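Local coordinates for pyridoxal kinase (Entamoeba histolytica, PDB 4S1H), which probably phosphorylates pyridoxal to pyridoxal 5'-phosphate with ATP, and binds ADP and magnesium, at residues Cys13-Val17 against Glu257-Ile261; Ile25-Ile31 against Leu225-Lys230; Thr93-Lys98 against Glu132-Tyr136. All blocks are in the same frame, centred on the assembly; numbering follows the deposited sequence.

The three contacts belong to one ribokinase-like alpha/beta domain. Along the chain they open in the order 1, 2, 3 and close in the order 3, 2, 1. Contacts 1 and 2 have centres about 18 Å apart and are joined by helix 18-28, which starts directly after residues 13-17 and ends in contact 2. They touch through Ile260 CD1 and Ile25 CG1, 3.8 Å apart. Both lie on the side of the dimer interface, and contact 1 comes close to the ADP site. Contact 3 joins helices 87-100 and 124-133, away from the second subunit. Its centre is about 28 Å from that of contact 1 and about 23 Å from that of contact 2.

Contact 1: Cys13-Val17 against Glu257-Ile261; sequences CSGFV and EINII
This is a buried loop-to-loop contact in the ribokinase-like fold. Residues 13-17 link strand 5-9 to helix 18-28, and residues 257-261 follow helix 234-250. Neither segment is a regular helix or strand. The closest CA atoms are those of Gly15 and Glu257, 6.0 Å apart. Gly15 has phi/psi of 76/-168, and a CB there would collide with the Glu257 carboxylate.

Glu257 has an extended backbone; its side chain is bent, with chi1 and chi2 both m. Its OE1 accepts a hydrogen bond from Phe16 N at 3.0 Å. Its OE2 bonds to Tyr47 and takes bonds from two waters. One water also donates to Ser14 O, and the other meets Ser14 OG, which also bonds to Asn3 of the second subunit. Ile258 (chi1 p) places its O 3.3 Å from Phe16 CD2. Its side chain lies about 8 Å from the bound ADP. Asn259 centres an inverse gamma turn, with a weak bond from Ile260 N to Ile258 O at 3.0 Å. Beyond the turn, Ile260 CG2 (chi1 t) makes a CH-pi contact over one face of Phe16 (chi1 m), 3.7 Å from the ring centroid. Ile261 (chi1 m) has its CG1 3.4 Å from Phe16 CZ.

Contact 2: Ile25-Ile31 against Leu225-Lys230; sequences ILDSFQI and LSWIIK
Two helix ends pack beside the central sheet of the ribokinase-like fold. Helix 18-28 finishes in a Schellman motif, and helix 216-229 ends alongside it. The closest CA atoms are those of Leu26 and Ser226, 6.6 Å apart. Gln30 leaves right-handed helical geometry, with a positive phi (57/45). Around it, Ile31 N bonds to Leu26 O at 3.0 Å and Gln30 N to Asp27 O at 2.9 Å. The chain then turns so that Ile31 points toward the other helix.

Phe29 is the main side chain, with chi1 -85° and chi2 84°. Ser226 CB lies over its face, 3.4 Å from the ring centroid, as a CH-pi contact. Trp227 starts with its CA-CB bond pointing away, but chi1 m and chi2 127° bring the indole back. The Phe29 edge meets the Trp227 face in a T-shaped pair: the six-membered ring centroids are 4.9 Å apart and the planes stand at 88°.

Ser226 is m; its OG bonds to Tyr222 O and lies 3.5 Å from Leu26 CD2. Ile31 and Ile229 are both mt, and Ile31 CD1 lies 3.9 Å from Ile229 CG2. Both also touch Val5 of strand 5-9, which joins the pair to the sheet. Lys230 is mmtt. It runs past the Phe29 ring edge, with Lys230 CE 4.1 Å from Phe29 CD2, and its NZ makes a weak hydrogen bond to Phe29 O at 3.2 Å.

Contact 3: Thr93-Lys98 against Glu132-Tyr136; sequences TINRVK and ELIKY
Apolar side chains join two neighbouring helices of the ribokinase-like alpha/beta fold here. Residues 93-98 lie within helix 87-100. Residues 132-136 lie toward the C-terminal end of helix 124-133, and all keep helical phi/psi. No hydrogen bond crosses between the segments, and 324 Å² of surface is buried in all.

Two CA pairs set the register: Ile94 with Leu133 at 6.0 Å, and Val97 with Tyr136 at 7.7 Å. The three-residue step on both sides brings successive turns into contact. In residues 93-98, Val97 N bonds to Thr93 O at 2.7 Å and Lys98 N to Ile94 O at 3.0 Å. In the other segment, Lys135 N bonds to Glu132 O at 3.2 Å and Tyr136 N to Leu133 O at 3.1 Å.

Ile94 is central. It is mt, with CG1 3.6 Å from Leu133 CD1, CG2 3.6 Å from Tyr136 CE2 and CD1 3.9 Å from Glu132 CB. Leu133 is tp, so its end comes nearer to helix 87-100, where CD1 is also 4.3 Å from Val97 CG2. Val97 is t, and its CG1 lies 3.9 Å from Tyr136 CB. The CA-CB bond of Tyr136 points toward 93-98, and chi1 m with chi2 -86° sets its ring against Ile94, Val97 and Lys98. Lys98 is exposed; its CG lies 3.7 Å from Tyr136 CE1.

Beneath the pair lies the central sheet. Val97 and Leu133 both rest on Phe108 of strand 107-110. Val97 also meets Leu79 of strand 78-81, and Leu133 meets Thr81 of that strand. Thr93 packs on Phe60 of helix 57-69, the preceding helix in the chain.

Contact 1: Cys13-Val17 against Glu257-Ile261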
loop_
_atom_site.group_PDB
_atom_site.type_symbol
_atom_site.label_atom_id
_atom_site.label_comp_id
_atom_site.label_asym_id
_atom_site.label_seq_id
_atom_site.Cartn_x
_atom_site.Cartn_y
_atom_site.Cartn_z
ATOM N N CYS A 13 -5.635 1.735 7.144
ATOM C CA CYS A 13 -4.902 3.023 6.991
ATOM C C CYS A 13 -3.690 3.155 7.894
ATOM O O CYS A 13 -2.672 3.729 7.532
ATOM C CB CYS A 13 -5.829 4.216 7.239
ATOM S SG CYS A 13 -7.253 4.255 6.148
ATOM N N SER A 14 -3.798 2.570 9.089
ATOM C CA SER A 14 -2.754 2.542 10.086
ATOM C C SER A 14 -2.510 1.088 10.450
ATOM O O SER A 14 -3.449 0.265 10.477
ATOM C CB SER A 14 -3.207 3.290 11.313
ATOM O OG SER A 14 -2.212 3.349 12.322
ATOM N N GLY A 15 -1.253 0.784 10.679
ATOM C CA GLY A 15 -0.849 -0.601 10.921
ATOM C C GLY A 15 -0.772 -1.520 9.726
ATOM O O GLY A 15 -0.805 -1.103 8.570
ATOM N N PHE A 16 -0.648 -2.814 10.000
ATOM C CA PHE A 16 -0.171 -3.766 9.003
ATOM C C PHE A 16 -0.975 -5.062 9.091
ATOM O O PHE A 16 -0.734 -5.925 9.945
ATOM C CB PHE A 16 1.342 -3.998 9.169
ATOM C CG PHE A 16 2.117 -2.729 9.436
ATOM C CD1 PHE A 16 2.332 -1.821 8.425
ATOM C CD2 PHE A 16 2.532 -2.403 10.731
ATOM C CE1 PHE A 16 3.000 -0.624 8.676
ATOM C CE2 PHE A 16 3.206 -1.211 10.995
ATOM C CZ PHE A 16 3.439 -0.315 9.957
ATOM N N VAL A 17 -1.940 -5.178 8.194
ATOM C CA VAL A 17 -2.612 -6.457 7.870
ATOM C C VAL A 17 -2.865 -6.512 6.375
ATOM O O VAL A 17 -2.729 -5.489 5.680
ATOM C CB VAL A 17 -3.945 -6.659 8.642
ATOM C CG1 VAL A 17 -3.706 -6.682 10.144
ATOM C CG2 VAL A 17 -4.971 -5.602 8.279
ATOM N N GLU A 257 0.758 -4.076 16.811
ATOM C CA GLU A 257 1.274 -4.017 15.428
ATOM C C GLU A 257 2.680 -4.595 15.297
ATOM O O GLU A 257 3.541 -4.312 16.141
ATOM C CB GLU A 257 1.323 -2.573 14.933
ATOM C CG GLU A 257 -0.004 -1.840 14.957
ATOM C CD GLU A 257 -1.034 -2.310 13.950
ATOM O OE1 GLU A 257 -0.762 -3.148 13.023
ATOM O OE2 GLU A 257 -2.150 -1.750 14.051
ATOM N N ILE A 258 2.892 -5.429 14.271
ATOM C CA ILE A 258 4.213 -5.992 13.988
ATOM C C ILE A 258 5.128 -4.924 13.429
ATOM O O ILE A 258 4.670 -3.974 12.766
ATOM C CB ILE A 258 4.179 -7.215 13.043
ATOM C CG1 ILE A 258 3.511 -6.872 11.709
ATOM C CG2 ILE A 258 3.497 -8.389 13.747
ATOM C CD1 ILE A 258 3.608 -7.957 10.673
ATOM N N ASN A 259 6.416 -5.055 13.738
ATOM C CA ASN A 259 7.416 -4.034 13.413
ATOM C C ASN A 259 7.982 -4.174 11.972
ATOM O O ASN A 259 9.196 -4.167 11.764
ATOM C CB ASN A 259 8.525 -4.090 14.457
ATOM C CG ASN A 259 9.404 -2.871 14.468
ATOM O OD1 ASN A 259 9.049 -1.821 13.920
ATOM N ND2 ASN A 259 10.542 -2.979 15.133
ATOM N N ILE A 260 7.099 -4.228 10.993
ATOM C CA ILE A 260 7.495 -4.542 9.649
ATOM C C ILE A 260 8.228 -3.374 8.970
ATOM O O ILE A 260 9.147 -3.621 8.210
ATOM C CB ILE A 260 6.305 -5.103 8.828
ATOM C CG1 ILE A 260 6.819 -5.742 7.538
ATOM C CG2 ILE A 260 5.261 -4.042 8.530
ATOM C CD1 ILE A 260 5.739 -6.455 6.754
ATOM N N ILE A 261 7.863 -2.132 9.267
ATOM C CA ILE A 261 8.525 -0.963 8.591
ATOM C C ILE A 261 10.023 -0.890 8.933
ATOM O O ILE A 261 10.878 -0.802 8.046
ATOM C CB ILE A 261 7.826 0.366 8.917
ATOM C CG1 ILE A 261 6.364 0.370 8.436
ATOM C CG2 ILE A 261 8.553 1.545 8.260
ATOM C CD1 ILE A 261 6.148 0.207 6.941
HETATM O O HOH W 1 -4.183 -1.620 12.350
HETATM O O HOH W 2 -1.575 1.350 13.957
#

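Contact 2: Ile25-Ile31 against Leu225-Lys230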
loop_
_atom_site.group_PDB
_atom_site.type_symbol
_atom_site.label_atom_id
_atom_site.label_comp_id
_atom_site.label_asym_id
_atom_site.label_seq_id
_atom_site.Cartn_x
_atom_site.Cartn_y
_atom_site.Cartn_z
ATOM N N ILE A 25 5.802 -5.742 1.571
ATOM C CA ILE A 25 6.689 -6.865 1.280
ATOM C C ILE A 25 7.006 -6.942 -0.227
ATOM O O ILE A 25 8.175 -6.999 -0.618
ATOM C CB ILE A 25 6.141 -8.192 1.842
ATOM C CG1 ILE A 25 6.051 -8.051 3.356
ATOM C CG2 ILE A 25 7.038 -9.341 1.412
ATOM C CD1 ILE A 25 5.134 -9.053 4.038
ATOM N N LEU A 26 5.975 -6.974 -1.053
ATOM C CA LEU A 26 6.165 -7.056 -2.516
ATOM C C LEU A 26 6.895 -5.825 -3.054
ATOM O O LEU A 26 7.781 -5.966 -3.913
ATOM C CB LEU A 26 4.841 -7.279 -3.235
ATOM C CG LEU A 26 4.203 -8.652 -3.025
ATOM C CD1 LEU A 26 2.745 -8.695 -3.451
ATOM C CD2 LEU A 26 4.983 -9.756 -3.729
ATOM N N ASP A 27 6.589 -4.650 -2.529
ATOM C CA ASP A 27 7.387 -3.447 -2.906
ATOM C C ASP A 27 8.889 -3.639 -2.550
ATOM O O ASP A 27 9.776 -3.356 -3.369
ATOM C CB ASP A 27 6.865 -2.123 -2.266
ATOM C CG ASP A 27 5.438 -1.691 -2.750
ATOM O OD1 ASP A 27 4.876 -2.244 -3.733
ATOM O OD2 ASP A 27 4.844 -0.772 -2.101
ATOM N N SER A 28 9.194 -4.152 -1.357
ATOM C CA SER A 28 10.576 -4.324 -0.937
ATOM C C SER A 28 11.332 -5.377 -1.774
ATOM O O SER A 28 12.531 -5.285 -1.946
ATOM C CB SER A 28 10.686 -4.642 0.568
ATOM O OG SER A 28 11.287 -5.907 0.788
ATOM N N PHE A 29 10.598 -6.341 -2.323
ATOM C CA PHE A 29 11.173 -7.344 -3.237
ATOM C C PHE A 29 11.160 -6.863 -4.690
ATOM O O PHE A 29 11.615 -7.579 -5.555
ATOM C CB PHE A 29 10.413 -8.700 -3.147
ATOM C CG PHE A 29 10.878 -9.634 -2.046
ATOM C CD1 PHE A 29 10.412 -9.508 -0.756
ATOM C CD2 PHE A 29 11.757 -10.703 -2.327
ATOM C CE1 PHE A 29 10.829 -10.364 0.244
ATOM C CE2 PHE A 29 12.177 -11.575 -1.326
ATOM C CZ PHE A 29 11.712 -11.404 -0.031
ATOM N N GLN A 30 10.598 -5.673 -4.942
ATOM C CA GLN A 30 10.488 -5.082 -6.259
ATOM C C GLN A 30 9.743 -5.991 -7.246
ATOM O O GLN A 30 10.108 -6.106 -8.416
ATOM C CB GLN A 30 11.854 -4.655 -6.774
ATOM C CG GLN A 30 12.497 -3.597 -5.870
ATOM C CD GLN A 30 13.939 -3.443 -6.184
ATOM O OE1 GLN A 30 14.749 -4.219 -5.708
ATOM N NE2 GLN A 30 14.276 -2.455 -7.007
ATOM N N ILE A 31 8.645 -6.529 -6.762
ATOM C CA ILE A 31 7.730 -7.375 -7.545
ATOM C C ILE A 31 6.509 -6.488 -7.868
ATOM O O ILE A 31 5.753 -6.089 -6.976
ATOM C CB ILE A 31 7.358 -8.659 -6.786
ATOM C CG1 ILE A 31 8.612 -9.546 -6.518
ATOM C CG2 ILE A 31 6.303 -9.411 -7.583
ATOM C CD1 ILE A 31 8.398 -10.680 -5.534
ATOM N N LEU A 225 5.488 -16.085 -0.777
ATOM C CA LEU A 225 5.198 -15.857 -2.206
ATOM C C LEU A 225 6.324 -15.151 -2.922
ATOM O O LEU A 225 6.670 -15.526 -4.037
ATOM C CB LEU A 225 3.940 -15.007 -2.369
ATOM C CG LEU A 225 3.535 -14.748 -3.817
ATOM C CD1 LEU A 225 2.939 -16.002 -4.438
ATOM C CD2 LEU A 225 2.592 -13.562 -3.876
ATOM N N SER A 226 6.906 -14.116 -2.295
ATOM C CA SER A 226 8.020 -13.394 -2.919
ATOM C C SER A 226 9.163 -14.372 -3.255
ATOM O O SER A 226 9.698 -14.330 -4.340
ATOM C CB SER A 226 8.525 -12.261 -2.042
ATOM O OG SER A 226 7.485 -11.321 -1.844
ATOM N N TRP A 227 9.517 -15.272 -2.328
ATOM C CA TRP A 227 10.602 -16.214 -2.602
ATOM C C TRP A 227 10.219 -17.265 -3.662
ATOM O O TRP A 227 11.031 -17.595 -4.498
ATOM C CB TRP A 227 11.074 -16.908 -1.331
ATOM C CG TRP A 227 11.884 -16.051 -0.436
ATOM C CD1 TRP A 227 11.659 -15.826 0.870
ATOM C CD2 TRP A 227 13.073 -15.303 -0.782
ATOM N NE1 TRP A 227 12.625 -14.987 1.377
ATOM C CE2 TRP A 227 13.495 -14.643 0.377
ATOM C CE3 TRP A 227 13.824 -15.138 -1.963
ATOM C CZ2 TRP A 227 14.615 -13.797 0.405
ATOM C CZ3 TRP A 227 14.931 -14.278 -1.945
ATOM C CH2 TRP A 227 15.322 -13.626 -0.766
ATOM N N ILE A 228 8.969 -17.697 -3.664
ATOM C CA ILE A 228 8.479 -18.531 -4.762
ATOM C C ILE A 228 8.625 -17.825 -6.110
ATOM O O ILE A 228 9.106 -18.409 -7.086
ATOM C CB ILE A 228 7.031 -18.952 -4.540
ATOM C CG1 ILE A 228 6.919 -19.932 -3.358
ATOM C CG2 ILE A 228 6.465 -19.602 -5.790
ATOM C CD1 ILE A 228 5.522 -20.136 -2.860
ATOM N N ILE A 229 8.204 -16.576 -6.139
ATOM C CA ILE A 229 8.363 -15.768 -7.338
ATOM C C ILE A 229 9.816 -15.678 -7.792
ATOM O O ILE A 229 10.109 -15.750 -9.009
ATOM C CB ILE A 229 7.705 -14.358 -7.178
ATOM C CG1 ILE A 229 6.188 -14.515 -7.134
ATOM C CG2 ILE A 229 8.122 -13.416 -8.307
ATOM C CD1 ILE A 229 5.412 -13.283 -6.712
ATOM N N LYS A 230 10.729 -15.477 -6.846
ATOM C CA LYS A 230 12.167 -15.402 -7.149
ATOM C C LYS A 230 12.796 -16.759 -7.553
ATOM O O LYS A 230 13.988 -16.805 -7.875
ATOM C CB LYS A 230 12.933 -14.775 -5.974
ATOM C CG LYS A 230 12.553 -13.325 -5.624
ATOM C CD LYS A 230 12.929 -12.340 -6.697
ATOM C CE LYS A 230 12.385 -10.961 -6.352
ATOM N NZ LYS A 230 12.704 -9.994 -7.436
#

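Contact 3: Thr93-Lys98 against Glu132-Tyr136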
loop_
_atom_site.group_PDB
_atom_site.type_symbol
_atom_site.label_atom_id
_atom_site.label_comp_id
_atom_site.label_asym_id
_atom_site.label_seq_id
_atom_site.Cartn_x
_atom_site.Cartn_y
_atom_site.Cartn_z
ATOM N N THR A 93 -14.708 -13.145 -7.113
ATOM C CA THR A 93 -13.306 -13.487 -7.235
ATOM C C THR A 93 -13.134 -14.846 -7.911
ATOM O O THR A 93 -12.233 -15.012 -8.731
ATOM C CB THR A 93 -12.613 -13.457 -5.879
ATOM O OG1 THR A 93 -12.570 -12.100 -5.414
ATOM C CG2 THR A 93 -11.200 -14.019 -5.958
ATOM N N ILE A 94 -13.950 -15.834 -7.556
ATOM C CA ILE A 94 -13.885 -17.144 -8.221
ATOM C C ILE A 94 -14.010 -16.965 -9.733
ATOM O O ILE A 94 -13.251 -17.570 -10.464
ATOM C CB ILE A 94 -14.933 -18.136 -7.675
ATOM C CG1 ILE A 94 -14.535 -18.616 -6.265
ATOM C CG2 ILE A 94 -15.109 -19.345 -8.590
ATOM C CD1 ILE A 94 -15.669 -19.261 -5.507
ATOM N N ASN A 95 -14.964 -16.141 -10.177
ATOM C CA ASN A 95 -15.125 -15.878 -11.609
ATOM C C ASN A 95 -13.862 -15.303 -12.208
ATOM O O ASN A 95 -13.465 -15.716 -13.286
ATOM C CB ASN A 95 -16.280 -14.930 -11.878
ATOM C CG ASN A 95 -17.624 -15.488 -11.478
ATOM O OD1 ASN A 95 -17.865 -16.682 -11.545
ATOM N ND2 ASN A 95 -18.529 -14.587 -11.078
ATOM N N ARG A 96 -13.252 -14.355 -11.509
ATOM C CA ARG A 96 -12.042 -13.669 -12.010
ATOM C C ARG A 96 -10.858 -14.622 -12.018
ATOM O O ARG A 96 -10.119 -14.660 -12.989
ATOM C CB ARG A 96 -11.718 -12.462 -11.156
ATOM C CG ARG A 96 -12.817 -11.407 -11.135
ATOM C CD ARG A 96 -13.130 -10.826 -12.490
ATOM N NE ARG A 96 -14.307 -9.940 -12.423
ATOM C CZ ARG A 96 -14.561 -8.939 -13.252
ATOM N NH1 ARG A 96 -13.725 -8.659 -14.239
ATOM N NH2 ARG A 96 -15.668 -8.206 -13.089
ATOM N N VAL A 97 -10.763 -15.492 -10.997
ATOM C CA VAL A 97 -9.708 -16.517 -10.936
ATOM C C VAL A 97 -9.748 -17.482 -12.092
ATOM O O VAL A 97 -8.710 -17.777 -12.712
ATOM C CB VAL A 97 -9.799 -17.338 -9.638
ATOM C CG1 VAL A 97 -8.884 -18.578 -9.674
ATOM C CG2 VAL A 97 -9.465 -16.470 -8.451
ATOM N N LYS A 98 -10.938 -18.002 -12.368
ATOM C CA LYS A 98 -11.147 -18.885 -13.487
ATOM C C LYS A 98 -10.703 -18.228 -14.787
ATOM O O LYS A 98 -10.010 -18.854 -15.573
ATOM C CB LYS A 98 -12.608 -19.334 -13.589
ATOM C CG LYS A 98 -12.968 -20.384 -12.552
ATOM C CD LYS A 98 -14.278 -21.096 -12.853
ATOM C CE LYS A 98 -15.475 -20.224 -12.522
ATOM N NZ LYS A 98 -16.742 -20.895 -12.923
ATOM N N GLU A 132 -15.285 -23.045 -1.544
ATOM C CA GLU A 132 -15.275 -23.126 -2.999
ATOM C C GLU A 132 -14.050 -22.469 -3.598
ATOM O O GLU A 132 -13.432 -23.026 -4.491
ATOM C CB GLU A 132 -16.560 -22.537 -3.594
ATOM C CG GLU A 132 -17.837 -23.345 -3.315
ATOM C CD GLU A 132 -17.744 -24.824 -3.707
ATOM O OE1 GLU A 132 -17.278 -25.128 -4.827
ATOM O OE2 GLU A 132 -18.130 -25.689 -2.889
ATOM N N LEU A 133 -13.676 -21.305 -3.083
ATOM C CA LEU A 133 -12.485 -20.621 -3.600
ATOM C C LEU A 133 -11.193 -21.464 -3.485
ATOM O O LEU A 133 -10.399 -21.510 -4.391
ATOM C CB LEU A 133 -12.291 -19.262 -2.891
ATOM C CG LEU A 133 -11.119 -18.409 -3.388
ATOM C CD1 LEU A 133 -11.221 -18.111 -4.875
ATOM C CD2 LEU A 133 -11.043 -17.124 -2.594
ATOM N N ILE A 134 -10.997 -22.140 -2.366
ATOM C CA ILE A 134 -9.764 -22.891 -2.147
ATOM C C ILE A 134 -9.545 -23.982 -3.196
ATOM O O ILE A 134 -8.412 -24.380 -3.440
ATOM C CB ILE A 134 -9.643 -23.495 -0.724
ATOM C CG1 ILE A 134 -10.827 -24.416 -0.379
ATOM C CG2 ILE A 134 -9.494 -22.385 0.314
ATOM C CD1 ILE A 134 -10.619 -25.282 0.847
ATOM N N LYS A 135 -10.615 -24.459 -3.815
ATOM C CA LYS A 135 -10.521 -25.534 -4.791
ATOM C C LYS A 135 -9.777 -25.121 -6.048
ATOM O O LYS A 135 -9.343 -25.989 -6.805
ATOM C CB LYS A 135 -11.902 -26.080 -5.154
ATOM C CG LYS A 135 -12.628 -26.708 -3.976
ATOM C CD LYS A 135 -13.948 -27.318 -4.416
ATOM C CE LYS A 135 -14.703 -27.891 -3.242
ATOM N NZ LYS A 135 -16.042 -28.356 -3.692
ATOM N N TYR A 136 -9.625 -23.809 -6.271
ATOM C CA TYR A 136 -8.879 -23.308 -7.403
ATOM C C TYR A 136 -7.397 -23.037 -7.101
ATOM O O TYR A 136 -6.639 -22.750 -8.004
ATOM C CB TYR A 136 -9.569 -22.046 -7.957
ATOM C CG TYR A 136 -11.007 -22.322 -8.378
ATOM C CD1 TYR A 136 -11.312 -22.813 -9.656
ATOM C CD2 TYR A 136 -12.053 -22.156 -7.483
ATOM C CE1 TYR A 136 -12.623 -23.089 -10.029
ATOM C CE2 TYR A 136 -13.361 -22.432 -7.843
ATOM C CZ TYR A 136 -13.649 -22.900 -9.112
ATOM O OH TYR A 136 -14.966 -23.160 -9.449
#